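Long-range contacts in methyltransferase-like protein 5 (PDB 1WY7), which is a putative RNA methyltransferase, probably transferring methyl groups from S-adenosylmethionine and found here with the product S-adenosyl-L-homocysteine bound: residues K16-K22 with D81-V87; P31-E37 with L173-E178; V116-P121 with F133-A137; V144-A150 with T194-F200. All blocks are in the same frame, centred on the assembly; numbering follows the deposited sequence.

Contact 1 (K16-K22 with D81-V87). With SAH (S-adenosyl-L-homocysteine), chain E.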
# COMPACT_ATOMS: atom_id res chain seq x y z
N LYS A 16 -7.17 6.84 12.57
CA LYS A 16 -7.45 8.21 12.16
C LYS A 16 -7.11 8.43 10.69
O LYS A 16 -6.16 7.84 10.18
CB LYS A 16 -6.63 9.18 13.03
CG LYS A 16 -7.10 9.23 14.48
CD LYS A 16 -7.01 7.86 15.15
CE LYS A 16 -7.86 7.78 16.43
NZ LYS A 16 -7.34 8.62 17.54
N GLY A 17 -7.89 9.27 10.01
CA GLY A 17 -7.65 9.56 8.60
C GLY A 17 -6.83 10.82 8.40
O GLY A 17 -6.32 11.39 9.36
N PHE A 18 -6.69 11.25 7.14
CA PHE A 18 -5.93 12.46 6.82
C PHE A 18 -6.55 13.72 7.39
O PHE A 18 -7.76 13.91 7.33
CB PHE A 18 -5.82 12.64 5.30
CG PHE A 18 -4.96 11.63 4.61
CD1 PHE A 18 -5.50 10.45 4.12
CD2 PHE A 18 -3.60 11.87 4.43
CE1 PHE A 18 -4.70 9.52 3.45
CE2 PHE A 18 -2.79 10.95 3.77
CZ PHE A 18 -3.34 9.77 3.28
N LYS A 19 -5.72 14.60 7.94
CA LYS A 19 -6.15 15.87 8.52
C LYS A 19 -6.79 16.76 7.44
O LYS A 19 -7.92 17.24 7.60
CB LYS A 19 -4.93 16.60 9.11
CG LYS A 19 -3.94 17.14 8.05
CD LYS A 19 -3.41 16.05 7.08
CE LYS A 19 -2.96 16.66 5.74
NZ LYS A 19 -2.42 15.66 4.76
N ASN A 20 -6.05 16.99 6.37
CA ASN A 20 -6.54 17.81 5.26
C ASN A 20 -5.99 17.19 3.98
O ASN A 20 -4.95 17.59 3.46
CB ASN A 20 -6.06 19.26 5.38
CG ASN A 20 -6.90 20.22 4.55
OD1 ASN A 20 -7.60 19.82 3.62
ND2 ASN A 20 -6.83 21.51 4.88
N PRO A 21 -6.71 16.19 3.45
CA PRO A 21 -6.34 15.47 2.23
C PRO A 21 -5.94 16.34 1.05
O PRO A 21 -6.69 17.23 0.65
CB PRO A 21 -7.58 14.65 1.91
CG PRO A 21 -8.24 14.47 3.22
CD PRO A 21 -8.07 15.81 3.86
N LYS A 22 -4.77 16.06 0.48
CA LYS A 22 -4.29 16.78 -0.68
C LYS A 22 -4.69 15.89 -1.86
O LYS A 22 -4.07 14.85 -2.11
CB LYS A 22 -2.77 16.95 -0.59
CG LYS A 22 -2.35 17.78 0.62
CD LYS A 22 -0.85 17.71 0.89
CE LYS A 22 -0.42 18.78 1.90
NZ LYS A 22 -1.16 18.67 3.19
N ASP A 81 4.46 13.45 2.41
CA ASP A 81 3.79 14.50 3.15
C ASP A 81 3.88 14.40 4.68
O ASP A 81 3.29 13.52 5.30
CB ASP A 81 2.33 14.56 2.71
CG ASP A 81 1.58 15.71 3.35
OD1 ASP A 81 0.36 15.82 3.12
OD2 ASP A 81 2.20 16.52 4.08
N LYS A 82 4.62 15.34 5.27
CA LYS A 82 4.81 15.40 6.72
C LYS A 82 3.49 15.40 7.49
O LYS A 82 3.38 14.75 8.54
CB LYS A 82 5.60 16.67 7.08
CG LYS A 82 5.63 17.01 8.57
CD LYS A 82 6.16 15.86 9.43
CE LYS A 82 6.53 16.34 10.84
NZ LYS A 82 5.45 17.12 11.51
N GLU A 83 2.50 16.12 6.99
CA GLU A 83 1.20 16.19 7.65
C GLU A 83 0.52 14.83 7.75
O GLU A 83 -0.28 14.58 8.65
CB GLU A 83 0.30 17.16 6.91
CG GLU A 83 0.68 18.61 7.12
CD GLU A 83 -0.01 19.52 6.12
OE1 GLU A 83 0.45 19.58 4.95
OE2 GLU A 83 -1.01 20.16 6.51
N ALA A 84 0.84 13.94 6.81
CA ALA A 84 0.28 12.60 6.81
C ALA A 84 1.05 11.80 7.85
O ALA A 84 0.48 10.97 8.57
CB ALA A 84 0.42 11.96 5.42
N VAL A 85 2.36 12.05 7.94
CA VAL A 85 3.20 11.35 8.90
C VAL A 85 2.75 11.63 10.33
O VAL A 85 2.86 10.75 11.19
CB VAL A 85 4.68 11.76 8.70
CG1 VAL A 85 5.58 11.09 9.75
CG2 VAL A 85 5.13 11.37 7.30
N ASP A 86 2.24 12.83 10.60
CA ASP A 86 1.77 13.15 11.95
C ASP A 86 0.69 12.16 12.37
O ASP A 86 0.69 11.66 13.49
CB ASP A 86 1.20 14.57 12.02
CG ASP A 86 2.23 15.64 11.72
OD1 ASP A 86 3.39 15.53 12.20
OD2 ASP A 86 1.88 16.61 11.02
N VAL A 87 -0.23 11.88 11.45
CA VAL A 87 -1.32 10.93 11.70
C VAL A 87 -0.75 9.52 11.78
O VAL A 87 -1.15 8.72 12.63
CB VAL A 87 -2.36 10.98 10.55
CG1 VAL A 87 -3.49 9.98 10.80
CG2 VAL A 87 -2.92 12.40 10.43
N SAH E . -3.80 6.13 3.80
CA SAH E . -3.39 5.10 2.83
CB SAH E . -2.46 5.77 1.81
CG SAH E . -3.35 6.27 0.72
SD SAH E . -2.75 7.20 -0.71
C SAH E . -2.78 3.97 3.61
O SAH E . -3.06 3.88 4.85
OXT SAH E . -2.01 3.22 2.93
C5' SAH E . -0.99 6.96 -0.79
C4' SAH E . -0.05 8.06 -0.29
O4' SAH E . 0.95 8.33 -1.31
C3' SAH E . -0.66 9.45 -0.08
O3' SAH E . -0.79 9.54 1.36
C2' SAH E . 0.38 10.46 -0.57
O2' SAH E . 0.74 11.59 0.21
C1' SAH E . 1.55 9.56 -0.98
N9 SAH E . 2.31 10.04 -2.13
C8 SAH E . 1.88 10.64 -3.30
N7 SAH E . 2.85 10.92 -4.13
C5 SAH E . 4.00 10.48 -3.48
C6 SAH E . 5.38 10.46 -3.83
N6 SAH E . 5.82 10.95 -5.01
N1 SAH E . 6.30 9.95 -2.95
C2 SAH E . 5.85 9.45 -1.77
N3 SAH E . 4.57 9.40 -1.33
C4 SAH E . 3.68 9.93 -2.24

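Contact 2 (P31-E37 with L173-E178)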
# COMPACT_ATOMS: atom_id res chain seq x y z
N PRO A 31 -9.18 1.80 2.28
CA PRO A 31 -10.38 1.25 2.92
C PRO A 31 -10.07 -0.08 3.63
O PRO A 31 -9.29 -0.90 3.14
CB PRO A 31 -11.35 1.08 1.74
CG PRO A 31 -10.97 2.24 0.86
CD PRO A 31 -9.45 2.15 0.88
N GLY A 32 -10.68 -0.28 4.80
CA GLY A 32 -10.43 -1.49 5.57
C GLY A 32 -10.59 -2.81 4.84
O GLY A 32 -9.80 -3.73 5.02
N ASN A 33 -11.61 -2.92 4.01
CA ASN A 33 -11.83 -4.17 3.29
C ASN A 33 -10.70 -4.49 2.33
O ASN A 33 -10.15 -5.60 2.36
CB ASN A 33 -13.18 -4.15 2.56
CG ASN A 33 -13.16 -3.28 1.31
OD1 ASN A 33 -12.81 -2.09 1.35
ND2 ASN A 33 -13.56 -3.87 0.17
N ALA A 34 -10.34 -3.54 1.47
CA ALA A 34 -9.27 -3.76 0.51
C ALA A 34 -7.96 -4.01 1.26
O ALA A 34 -7.20 -4.92 0.92
CB ALA A 34 -9.12 -2.55 -0.42
N ALA A 35 -7.70 -3.19 2.29
CA ALA A 35 -6.49 -3.33 3.09
C ALA A 35 -6.41 -4.73 3.69
O ALA A 35 -5.34 -5.36 3.68
CB ALA A 35 -6.49 -2.30 4.19
N SER A 36 -7.53 -5.20 4.24
CA SER A 36 -7.64 -6.54 4.84
C SER A 36 -7.32 -7.61 3.82
O SER A 36 -6.60 -8.55 4.12
CB SER A 36 -9.06 -6.82 5.35
OG SER A 36 -9.37 -5.99 6.44
N GLU A 37 -7.89 -7.49 2.62
CA GLU A 37 -7.65 -8.46 1.55
C GLU A 37 -6.17 -8.56 1.21
O GLU A 37 -5.60 -9.64 1.16
CB GLU A 37 -8.40 -8.06 0.28
CG GLU A 37 -9.90 -8.30 0.32
CD GLU A 37 -10.29 -9.78 0.18
OE1 GLU A 37 -11.50 -10.05 0.04
OE2 GLU A 37 -9.41 -10.67 0.19
N LEU A 173 -6.49 -10.13 -6.99
CA LEU A 173 -7.82 -10.21 -6.41
C LEU A 173 -8.56 -8.94 -6.77
O LEU A 173 -8.01 -7.84 -6.66
CB LEU A 173 -7.75 -10.36 -4.88
CG LEU A 173 -6.78 -11.38 -4.25
CD1 LEU A 173 -7.30 -11.70 -2.86
CD2 LEU A 173 -6.66 -12.65 -5.08
N THR A 174 -9.81 -9.09 -7.18
CA THR A 174 -10.60 -7.93 -7.56
C THR A 174 -11.72 -7.66 -6.55
O THR A 174 -12.48 -8.57 -6.19
CB THR A 174 -11.18 -8.12 -8.96
OG1 THR A 174 -10.13 -8.51 -9.86
CG2 THR A 174 -11.81 -6.83 -9.46
N THR A 175 -11.78 -6.42 -6.07
CA THR A 175 -12.80 -5.99 -5.11
C THR A 175 -13.23 -4.55 -5.35
O THR A 175 -12.53 -3.77 -5.99
CB THR A 175 -12.31 -6.01 -3.64
OG1 THR A 175 -10.90 -5.78 -3.60
CG2 THR A 175 -12.67 -7.32 -2.96
N LYS A 176 -14.39 -4.21 -4.81
CA LYS A 176 -14.94 -2.87 -4.93
C LYS A 176 -14.70 -2.16 -3.62
O LYS A 176 -14.95 -2.72 -2.55
CB LYS A 176 -16.45 -2.94 -5.19
CG LYS A 176 -16.85 -4.10 -6.09
CD LYS A 176 -18.33 -4.06 -6.47
CE LYS A 176 -18.58 -3.07 -7.60
NZ LYS A 176 -19.97 -3.17 -8.13
N ILE A 177 -14.18 -0.95 -3.68
CA ILE A 177 -13.95 -0.19 -2.45
C ILE A 177 -14.82 1.05 -2.49
O ILE A 177 -15.33 1.43 -3.55
CB ILE A 177 -12.48 0.24 -2.29
CG1 ILE A 177 -12.06 1.17 -3.45
CG2 ILE A 177 -11.59 -1.00 -2.22
CD1 ILE A 177 -10.66 1.74 -3.29
N GLU A 178 -14.98 1.68 -1.34
CA GLU A 178 -15.77 2.89 -1.27
C GLU A 178 -14.94 3.96 -0.58
O GLU A 178 -14.54 3.80 0.57
CB GLU A 178 -17.06 2.64 -0.49
CG GLU A 178 -17.92 1.56 -1.12
CD GLU A 178 -19.24 1.37 -0.41
OE1 GLU A 178 -19.24 1.05 0.79
OE2 GLU A 178 -20.29 1.55 -1.07
O HOH W 1 -14.68 -0.25 0.68

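Contact 3 (V116-P121 with F133-A137). With SAH (S-adenosyl-L-homocysteine), chain E.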
# COMPACT_ATOMS: atom_id res chain seq x y z
N VAL A 116 7.22 -5.42 -0.14
CA VAL A 116 6.67 -4.11 -0.34
C VAL A 116 5.14 -4.25 -0.39
O VAL A 116 4.62 -5.15 -1.04
CB VAL A 116 7.09 -3.45 -1.68
CG1 VAL A 116 6.22 -2.23 -1.91
CG2 VAL A 116 8.57 -3.05 -1.68
N ILE A 117 4.44 -3.37 0.32
CA ILE A 117 2.98 -3.35 0.26
C ILE A 117 2.69 -1.89 -0.03
O ILE A 117 3.38 -1.00 0.48
CB ILE A 117 2.33 -3.77 1.59
CG1 ILE A 117 2.74 -2.82 2.73
CG2 ILE A 117 2.70 -5.21 1.90
CD1 ILE A 117 2.17 -3.22 4.10
N MSE A 118 1.69 -1.63 -0.88
CA MSE A 118 1.37 -0.26 -1.20
C MSE A 118 0.02 -0.04 -1.85
O MSE A 118 -0.50 -0.91 -2.56
CB MSE A 118 2.48 0.35 -2.11
CG MSE A 118 2.72 -0.38 -3.45
SE MSE A 118 4.08 0.38 -4.42
CE MSE A 118 3.87 -0.44 -5.96
N ASN A 119 -0.54 1.13 -1.57
CA ASN A 119 -1.80 1.60 -2.14
C ASN A 119 -1.32 2.91 -2.76
O ASN A 119 -1.59 3.99 -2.24
CB ASN A 119 -2.82 1.89 -1.02
CG ASN A 119 -4.15 2.41 -1.54
OD1 ASN A 119 -5.04 2.75 -0.77
ND2 ASN A 119 -4.30 2.46 -2.86
N PRO A 120 -0.56 2.83 -3.87
CA PRO A 120 -0.03 4.01 -4.54
C PRO A 120 -1.07 4.81 -5.29
O PRO A 120 -2.17 4.33 -5.53
CB PRO A 120 1.03 3.41 -5.47
CG PRO A 120 0.37 2.13 -5.92
CD PRO A 120 -0.24 1.60 -4.62
N PRO A 121 -0.74 6.06 -5.66
CA PRO A 121 -1.72 6.86 -6.40
C PRO A 121 -1.95 6.15 -7.73
O PRO A 121 -1.02 5.58 -8.29
CB PRO A 121 -1.03 8.21 -6.56
CG PRO A 121 0.42 7.89 -6.45
CD PRO A 121 0.46 6.85 -5.36
N PHE A 133 6.36 4.45 -8.09
CA PHE A 133 6.13 3.48 -7.01
C PHE A 133 6.44 2.04 -7.45
O PHE A 133 7.11 1.30 -6.73
CB PHE A 133 4.69 3.58 -6.49
CG PHE A 133 4.42 4.81 -5.67
CD1 PHE A 133 4.19 6.05 -6.27
CD2 PHE A 133 4.43 4.74 -4.28
CE1 PHE A 133 3.98 7.20 -5.49
CE2 PHE A 133 4.22 5.87 -3.49
CZ PHE A 133 3.99 7.10 -4.09
N LEU A 134 5.96 1.65 -8.63
CA LEU A 134 6.22 0.31 -9.14
C LEU A 134 7.71 0.13 -9.38
O LEU A 134 8.28 -0.89 -9.01
CB LEU A 134 5.43 0.05 -10.42
CG LEU A 134 3.92 -0.08 -10.18
CD1 LEU A 134 3.16 0.10 -11.48
CD2 LEU A 134 3.64 -1.43 -9.54
N LEU A 135 8.35 1.13 -10.00
CA LEU A 135 9.79 1.06 -10.25
C LEU A 135 10.57 0.87 -8.95
O LEU A 135 11.43 0.01 -8.87
CB LEU A 135 10.31 2.34 -10.95
CG LEU A 135 10.42 2.28 -12.48
CD1 LEU A 135 10.92 3.63 -13.01
CD2 LEU A 135 11.37 1.16 -12.88
N LYS A 136 10.28 1.70 -7.95
CA LYS A 136 10.96 1.59 -6.66
C LYS A 136 10.69 0.24 -6.00
O LYS A 136 11.61 -0.41 -5.50
CB LYS A 136 10.51 2.73 -5.75
CG LYS A 136 11.15 2.71 -4.37
CD LYS A 136 12.66 2.77 -4.46
CE LYS A 136 13.13 4.00 -5.22
NZ LYS A 136 14.60 3.96 -5.38
N ALA A 137 9.43 -0.18 -5.97
CA ALA A 137 9.07 -1.47 -5.37
C ALA A 137 9.86 -2.60 -6.02
O ALA A 137 10.44 -3.44 -5.34
CB ALA A 137 7.54 -1.73 -5.52
N SAH E . -3.80 6.13 3.80
CA SAH E . -3.39 5.10 2.83
CB SAH E . -2.46 5.77 1.81
CG SAH E . -3.35 6.27 0.72
SD SAH E . -2.75 7.20 -0.71
C SAH E . -2.78 3.97 3.61
O SAH E . -3.06 3.88 4.85
OXT SAH E . -2.01 3.22 2.93
C5' SAH E . -0.99 6.96 -0.79
C4' SAH E . -0.05 8.06 -0.29
O4' SAH E . 0.95 8.33 -1.31
C3' SAH E . -0.66 9.45 -0.08
O3' SAH E . -0.79 9.54 1.36
C2' SAH E . 0.38 10.46 -0.57
O2' SAH E . 0.74 11.59 0.21
C1' SAH E . 1.55 9.56 -0.98
N9 SAH E . 2.31 10.04 -2.13
C8 SAH E . 1.88 10.64 -3.30
N7 SAH E . 2.85 10.92 -4.13
C5 SAH E . 4.00 10.48 -3.48
C6 SAH E . 5.38 10.46 -3.83
N6 SAH E . 5.82 10.95 -5.01
N1 SAH E . 6.30 9.95 -2.95
C2 SAH E . 5.85 9.45 -1.77
N3 SAH E . 4.57 9.40 -1.33
C4 SAH E . 3.68 9.93 -2.24

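Contact 4 (V144-A150 with T194-F200)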
# COMPACT_ATOMS: atom_id res chain seq x y z
N VAL A 144 6.20 -7.95 -4.22
CA VAL A 144 5.45 -6.69 -4.14
C VAL A 144 3.94 -6.89 -4.14
O VAL A 144 3.41 -7.67 -4.94
CB VAL A 144 5.79 -5.78 -5.35
CG1 VAL A 144 4.94 -4.52 -5.32
CG2 VAL A 144 7.28 -5.46 -5.37
N TYR A 145 3.26 -6.18 -3.24
CA TYR A 145 1.80 -6.21 -3.15
C TYR A 145 1.34 -4.79 -3.42
O TYR A 145 1.74 -3.86 -2.72
CB TYR A 145 1.31 -6.65 -1.76
CG TYR A 145 1.54 -8.11 -1.42
CD1 TYR A 145 0.56 -9.08 -1.67
CD2 TYR A 145 2.74 -8.53 -0.85
CE1 TYR A 145 0.78 -10.43 -1.35
CE2 TYR A 145 2.98 -9.86 -0.54
CZ TYR A 145 2.00 -10.81 -0.79
OH TYR A 145 2.26 -12.13 -0.49
N SER A 146 0.49 -4.61 -4.43
CA SER A 146 0.02 -3.28 -4.76
C SER A 146 -1.45 -3.27 -5.16
O SER A 146 -2.05 -4.32 -5.37
CB SER A 146 0.86 -2.69 -5.90
OG SER A 146 0.55 -1.32 -6.09
N ILE A 147 -2.02 -2.08 -5.24
CA ILE A 147 -3.42 -1.93 -5.60
C ILE A 147 -3.52 -1.00 -6.81
O ILE A 147 -2.84 0.01 -6.87
CB ILE A 147 -4.23 -1.34 -4.42
CG1 ILE A 147 -4.15 -2.28 -3.22
CG2 ILE A 147 -5.68 -1.14 -4.84
CD1 ILE A 147 -4.90 -1.80 -2.00
N HIS A 148 -4.38 -1.35 -7.76
CA HIS A 148 -4.56 -0.55 -8.96
C HIS A 148 -5.98 -0.65 -9.48
O HIS A 148 -6.73 -1.56 -9.12
CB HIS A 148 -3.59 -1.02 -10.05
CG HIS A 148 -2.16 -0.90 -9.66
ND1 HIS A 148 -1.47 0.29 -9.75
CD2 HIS A 148 -1.30 -1.79 -9.13
CE1 HIS A 148 -0.25 0.13 -9.27
NE2 HIS A 148 -0.12 -1.13 -8.89
N LEU A 149 -6.34 0.30 -10.34
CA LEU A 149 -7.66 0.36 -10.96
C LEU A 149 -7.93 -0.88 -11.81
O LEU A 149 -7.13 -1.23 -12.68
CB LEU A 149 -7.75 1.59 -11.85
CG LEU A 149 -8.46 2.84 -11.32
CD1 LEU A 149 -8.14 3.04 -9.88
CD2 LEU A 149 -8.03 4.04 -12.14
N ALA A 150 -9.06 -1.53 -11.56
CA ALA A 150 -9.45 -2.72 -12.30
C ALA A 150 -9.99 -2.33 -13.67
O ALA A 150 -11.16 -2.52 -13.96
CB ALA A 150 -10.51 -3.48 -11.53
N THR A 194 -13.66 -0.14 -8.56
CA THR A 194 -13.23 -1.52 -8.52
C THR A 194 -11.72 -1.54 -8.71
O THR A 194 -11.21 -0.99 -9.68
CB THR A 194 -13.90 -2.30 -9.63
OG1 THR A 194 -15.31 -2.14 -9.51
CG2 THR A 194 -13.53 -3.78 -9.52
N VAL A 195 -11.02 -2.17 -7.77
CA VAL A 195 -9.57 -2.25 -7.85
C VAL A 195 -9.09 -3.71 -7.85
O VAL A 195 -9.82 -4.62 -7.46
CB VAL A 195 -8.88 -1.52 -6.64
CG1 VAL A 195 -9.19 -0.02 -6.65
CG2 VAL A 195 -9.35 -2.13 -5.31
N ASP A 196 -7.86 -3.89 -8.32
CA ASP A 196 -7.22 -5.19 -8.34
C ASP A 196 -6.11 -5.10 -7.30
O ASP A 196 -5.42 -4.07 -7.20
CB ASP A 196 -6.56 -5.49 -9.69
CG ASP A 196 -7.55 -5.75 -10.79
OD1 ASP A 196 -7.32 -5.25 -11.91
OD2 ASP A 196 -8.56 -6.46 -10.55
N ILE A 197 -5.95 -6.16 -6.52
CA ILE A 197 -4.89 -6.23 -5.53
C ILE A 197 -3.91 -7.22 -6.17
O ILE A 197 -4.26 -8.38 -6.41
CB ILE A 197 -5.41 -6.76 -4.19
CG1 ILE A 197 -6.50 -5.82 -3.65
CG2 ILE A 197 -4.26 -6.91 -3.21
CD1 ILE A 197 -7.10 -6.26 -2.35
N TYR A 198 -2.71 -6.74 -6.47
CA TYR A 198 -1.70 -7.59 -7.11
C TYR A 198 -0.62 -8.08 -6.18
O TYR A 198 -0.31 -7.45 -5.18
CB TYR A 198 -0.96 -6.83 -8.22
CG TYR A 198 -1.74 -6.45 -9.45
CD1 TYR A 198 -2.52 -5.29 -9.47
CD2 TYR A 198 -1.65 -7.21 -10.62
CE1 TYR A 198 -3.19 -4.89 -10.64
CE2 TYR A 198 -2.31 -6.82 -11.79
CZ TYR A 198 -3.08 -5.67 -11.78
OH TYR A 198 -3.78 -5.32 -12.91
N ARG A 199 -0.04 -9.21 -6.56
CA ARG A 199 1.10 -9.77 -5.87
C ARG A 199 2.08 -10.05 -7.00
O ARG A 199 1.79 -10.86 -7.88
CB ARG A 199 0.79 -11.07 -5.16
CG ARG A 199 2.06 -11.61 -4.50
CD ARG A 199 1.88 -12.93 -3.81
NE ARG A 199 3.12 -13.32 -3.14
CZ ARG A 199 4.10 -14.03 -3.71
NH1 ARG A 199 5.19 -14.31 -3.01
NH2 ARG A 199 3.97 -14.47 -4.96
N PHE A 200 3.23 -9.38 -6.98
CA PHE A 200 4.26 -9.54 -8.00
C PHE A 200 5.42 -10.32 -7.36
O PHE A 200 5.72 -10.13 -6.19
CB PHE A 200 4.80 -8.18 -8.45
CG PHE A 200 3.75 -7.24 -9.01
CD1 PHE A 200 3.40 -7.29 -10.34
CD2 PHE A 200 3.17 -6.27 -8.20
CE1 PHE A 200 2.49 -6.37 -10.88
CE2 PHE A 200 2.27 -5.35 -8.72
CZ PHE A 200 1.93 -5.40 -10.06
O HOH W 2 -5.42 -3.37 -12.45

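Contact 1 (K16-K22 with D81-V87)
Lys22 bridges Asp81 and Glu83, and Lys19 joins it at Asp81, in a salt-bridge network at the start of helix 82-91, beside the cofactor pocket of this Rossmann-like methyltransferase fold. Lys22 runs extended as far as CE; a bend at its last torsion (chi4 57°) then turns NZ onto Glu83 OE1, 2.6 Å away. The two side chains cross at about a right angle, and the ammonium sits above the carboxylate plane. Asp81 is met differently: both lysines approach it from the opposite direction, and its OD1 takes a weak bond from each, at 3.2 Å from Lys19 NZ and 3.2 Å from Lys22 NZ. Gln27, which also binds the S-adenosyl-L-homocysteine, donates to that same oxygen. The other carboxylate oxygen caps the helix, Asp81 OD2 accepting from Glu83 N at 3.0 Å. With an alanine at Lys22, Glu83 OE1 is likely to lose its charged mate and the carboxylate to turn more freely. Lys19 lays CE against Glu83 CB at 3.5 Å. Farther along the helix, Val87 CG1 touches the carbonyl oxygens of Lys16 and Gly17. Phe18 sets CE2 on Ala84 CB, 3.7 Å off, while its ring edge reaches the ligand ribose, CZ lying 3.2 Å from O3'.

Contact 2 (P31-E37 with L173-E178)
Helix 32-37 runs over strand 173-178 with the two short axes 8.2 Å apart at closest and their directions 145° apart, so the two segments are roughly antiparallel where Ala34 settles on Ile177. That pair is tight: Ala34 CB is 3.4 Å from Ile177 CG2, closer than carbons usually come. Ile177 gets its methyl there by placing CG1 between its own backbone N and carbonyl carbon (chi1 62°), which sends CG2 up to the helix. Pro31, at the N-cap position, adds its ring, CG resting 4.0 Å from Ile177 CB and crossing that side chain at a slant. In fold terms, the first turns of helix 32-44 pack over the end strand of the seven-stranded methyltransferase sheet, strand 167-179, which pairs with strand 191-202; Ile177 itself is bonded through its backbone to Ile193 there. Asn33 supplies the polar link. Its ND2 donates to Lys176 O at 3.3 Å, a long and somewhat bent bond whose donor is tilted out of the carbonyl plane. The other end of the amide works through a water, which donates to Asn33 OD1 at 2.7 Å and accepts from Glu178 N at 2.8 Å, so one asparagine addresses two successive peptide groups of the strand. The Glu178 carboxylate has its own partner, a salt bridge to Arg192. One helical turn beyond Asn33, Glu37 bends at chi2 and brings its carboxylate near two methyls: OE2 is 3.8 Å from Leu173 CD1, and OE1 looks toward Thr175 CG2.

Contact 3 (V116-P121 with F133-A137)
Phe133 O accepts the helical hydrogen bond from Ala137 N at 2.9 Å, and on the strand side the same oxygen is approached by the methyl of Met118, a selenomethionine, with CE 3.8 Å away. No hydrogen bond crosses between the segments; this is the buried apolar seam of a beta-alpha-beta unit, helix 131-140 linking strand 115-118 to its sheet neighbour 143-149. Just after the strand come Asn119, Pro120 and Pro121, the start of the Asn-Pro-Pro-Phe signature of N6-type methyltransferases. Met118 places CG between its backbone N and carbonyl carbon (chi1 59°) and then runs straight out, so that SE passes Phe133 CB and the methyl ends against both Leu134 and Ala137. Leu134 CD2 meets that methyl crosswise, at 3.7 Å from Met118 CE. At the far end Val116 CG1 packs on Ala137 CB, 3.9 Å apart. Both prolines bear on the Phe133 ring by CH-pi contact: Pro121 CD stands over the face, 3.9 Å from the centroid, and Pro120 CB sits off-centre near CG. Held by the prolines and by Met118 SE at its edge, the ring is presented to the pocket. Asn119 turns the other way, its side-chain amide tied to Thr30 and Tyr28, while its carbonyl oxygen touches C5' of the ligand. The last contact is the ring edge against the purine, Phe133 CZ lying 3.4 Å from C4 of S-adenosyl-L-homocysteine.

Contact 4 (V144-A150 with T194-F200)
Val144 O, Ser146 O and His148 O accept from the amides of Phe200, Tyr198 and Asp196 in short, nearly straight backbone bonds; Phe200 N to Val144 O measures 2.7 Å. The return bonds are slightly longer, such as Val144 N to Phe200 O at 3.0 Å, and together they make a regular antiparallel pair that Ala150 N prolongs by donating to Thr194 O. A water clamps one end: it donates to Leu149 O and Asp196 OD1, and accepts from Tyr198 OH at 2.6 Å, lying in the plane of that ring. Asp196 is held further by Arg155 and Thr174. In the non-hydrogen-bonded pair Tyr145 and Arg199, the two side chains run alongside each other, and Arg199 CG rests over the tyrosine face, 4.0 Å from the centroid. Arg199 stays extended from CG to NE, which carries its guanidinium past the ring to Asp47 and Thr170; Tyr145 OH also bonds to Asp47. A leucine at Tyr145 takes away ring and hydroxyl, which would probably leave Asp47 with one bond fewer and the Arg199 side chain freer to move. Ile147 shares this side of the sheet, its CG2 3.7 Å from Val195 CB. On the other side His148 and Tyr198 meet obliquely, planes 68° apart, and Val144 CG1 lies 3.8 Å from Phe200 CD2. Helix 32-44 packs on the Tyr145, Ile147 and Ile197 side, helix 152-164 on Tyr198 and Phe200, while strands 115-118 and 167-179 flank the pair within the sheet.

Contacts 1 and 3 both touch S-adenosyl-L-homocysteine, with centres 19 Å apart: contact 1 comes to the ribose and amino end through Phe18, contact 3 to the purine through Phe133. Contacts 2 and 4 stand back, Pro31 and Ile147 having side chains about 7 and 8 Å from the ligand. Contact 4 is the middle of the set, its centre 10 Å from those of both contact 2 and contact 3. Leu173 O probably bonds to Ile197 N at 2.7 Å, and Met118 N probably to Tyr145 O at 2.9 Å, so one continuous sheet joins contacts 2, 4 and 3, whereas contact 1 touches none of the others.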